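PDB 3MNF: PAC2 family protein from Streptomyces avermitilis, which is of unknown function but belongs to the PAC2 family, some of whose relatives serve as proteasome assembly chaperones. Local coordinates for residues D20-A25 and A194-L199. Numbering follows the deposited sequence.
Sequences DAASTA and ATLALL
Ala25 packs against the methyl of Thr195 at the apolar centre, with CG2 of Thr195 3.8 Å from CB of Ala25. From another direction, Leu199 brings CD2 to 4.0 Å from Ala25 CB. CD1 of Leu198 is the loose third neighbour of Ala25 CB, at 4.4 Å, so three side chains of 194-199 converge on one methyl. That CD1 packs more closely on Ala22, reaching its CB at 3.8 Å. Leu198 can do this because its CG stands anti to its own carbonyl carbon (chi1 -73°) and its chain is extended beyond that, which carries one branch across to the other helix. Ala21 and Ala194 pair methyl to methyl, CB to CB 3.9 Å. With Ala21, Ala22 and Ala25 the segment axes come within 8.3 Å, crossing at -59°.

At the polar edge the two threonine side chains cross at about a right angle. Thr195 turns OG1 anti to its carbonyl carbon (chi1 -62°) and CG2 anti to its backbone N, giving hydroxyl and methyl separate partners. Its OG1 lies 2.9 Å from Thr24 OG1 and 3.1 Å from Ala21 O, which already accepts the backbone N-H of Ala25. The Asn191 carbonyl is a further partner.

The two helices, 21-32 and 192-206, cross on one face of the central mixed sheet, touching strands 115-124 and 175-183 respectively. Chemically, this is close alanine packing without a salt bridge between the segments; three oxygens compete for the single Thr195 hydroxyl proton, and Thr24 OG1 could instead donate to it.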
loop_
_atom_site.group_PDB
_atom_site.type_symbol
_atom_site.label_atom_id
_atom_site.label_comp_id
_atom_site.label_asym_id
_atom_site.label_seq_id
_atom_site.Cartn_x
_atom_site.Cartn_y
_atom_site.Cartn_z
ATOM N N ASP A 20 5.801 23.518 22.916
ATOM C CA ASP A 20 4.991 23.882 21.760
ATOM C C ASP A 20 5.545 25.190 21.190
ATOM O O ASP A 20 4.841 25.939 20.500
ATOM C CB ASP A 20 3.511 24.048 22.124
ATOM C CG ASP A 20 2.957 22.896 22.969
ATOM O OD1 ASP A 20 3.701 21.956 23.335
ATOM O OD2 ASP A 20 1.747 22.935 23.288
ATOM N N ALA A 21 6.813 25.467 21.485
ATOM C CA ALA A 21 7.402 26.731 21.112
ATOM C C ALA A 21 7.465 26.839 19.600
ATOM O O ALA A 21 7.084 27.871 19.030
ATOM C CB ALA A 21 8.758 26.862 21.698
ATOM N N ALA A 22 7.916 25.761 18.954
ATOM C CA ALA A 22 8.098 25.753 17.512
ATOM C C ALA A 22 6.767 25.692 16.833
ATOM O O ALA A 22 6.517 26.468 15.921
ATOM C CB ALA A 22 8.985 24.624 17.078
ATOM N N SER A 23 5.882 24.821 17.297
ATOM C CA SER A 23 4.560 24.749 16.670
ATOM C C SER A 23 3.764 26.048 16.788
ATOM O O SER A 23 3.022 26.379 15.860
ATOM C CB SER A 23 3.729 23.551 17.127
ATOM O OG SER A 23 3.537 23.562 18.518
ATOM N N THR A 24 3.902 26.785 17.892
ATOM C CA THR A 24 3.136 28.027 17.995
ATOM C C THR A 24 3.790 29.144 17.184
ATOM O O THR A 24 3.115 30.078 16.779
ATOM C CB THR A 24 2.806 28.512 19.462
ATOM O OG1 THR A 24 3.900 29.254 19.986
ATOM C CG2 THR A 24 2.469 27.366 20.406
ATOM N N ALA A 25 5.092 29.049 16.939
ATOM C CA ALA A 25 5.757 30.023 16.072
ATOM C C ALA A 25 5.123 30.018 14.683
ATOM O O ALA A 25 4.813 31.078 14.130
ATOM C CB ALA A 25 7.245 29.755 15.978
ATOM N N ALA A 194 10.387 31.463 24.203
ATOM C CA ALA A 194 11.110 30.665 23.205
ATOM C C ALA A 194 10.501 30.730 21.799
ATOM O O ALA A 194 11.216 30.648 20.794
ATOM C CB ALA A 194 11.227 29.223 23.648
ATOM N N THR A 195 9.182 30.852 21.728
ATOM C CA THR A 195 8.532 31.063 20.451
ATOM C C THR A 195 9.136 32.322 19.850
ATOM O O THR A 195 9.531 32.347 18.678
ATOM C CB THR A 195 7.018 31.205 20.622
ATOM O OG1 THR A 195 6.498 29.989 21.169
ATOM C CG2 THR A 195 6.349 31.484 19.292
ATOM N N LEU A 196 9.244 33.350 20.684
ATOM C CA LEU A 196 9.754 34.630 20.258
ATOM C C LEU A 196 11.204 34.520 19.814
ATOM O O LEU A 196 11.608 35.177 18.852
ATOM C CB LEU A 196 9.611 35.651 21.381
ATOM C CG LEU A 196 9.949 37.104 21.066
ATOM C CD1 LEU A 196 9.255 37.555 19.784
ATOM C CD2 LEU A 196 9.600 38.018 22.268
ATOM N N ALA A 197 11.980 33.681 20.498
ATOM C CA ALA A 197 13.386 33.516 20.167
ATOM C C ALA A 197 13.533 32.940 18.759
ATOM O O ALA A 197 14.389 33.379 17.991
ATOM C CB ALA A 197 14.070 32.656 21.190
ATOM N N LEU A 198 12.664 31.981 18.425
ATOM C CA LEU A 198 12.640 31.357 17.102
ATOM C C LEU A 198 12.277 32.383 16.049
ATOM O O LEU A 198 12.991 32.531 15.051
ATOM C CB LEU A 198 11.652 30.183 17.045
ATOM C CG LEU A 198 12.011 28.871 17.749
ATOM C CD1 LEU A 198 10.843 27.939 17.663
ATOM C CD2 LEU A 198 13.252 28.184 17.198
ATOM N N LEU A 199 11.180 33.103 16.290
ATOM C CA LEU A 199 10.692 34.097 15.344
ATOM C C LEU A 199 11.720 35.179 15.044
ATOM O O LEU A 199 11.911 35.530 13.885
ATOM C CB LEU A 199 9.380 34.703 15.820
ATOM C CG LEU A 199 8.177 33.791 15.589
ATOM C CD1 LEU A 199 6.890 34.553 15.835
ATOM C CD2 LEU A 199 8.196 33.226 14.193
#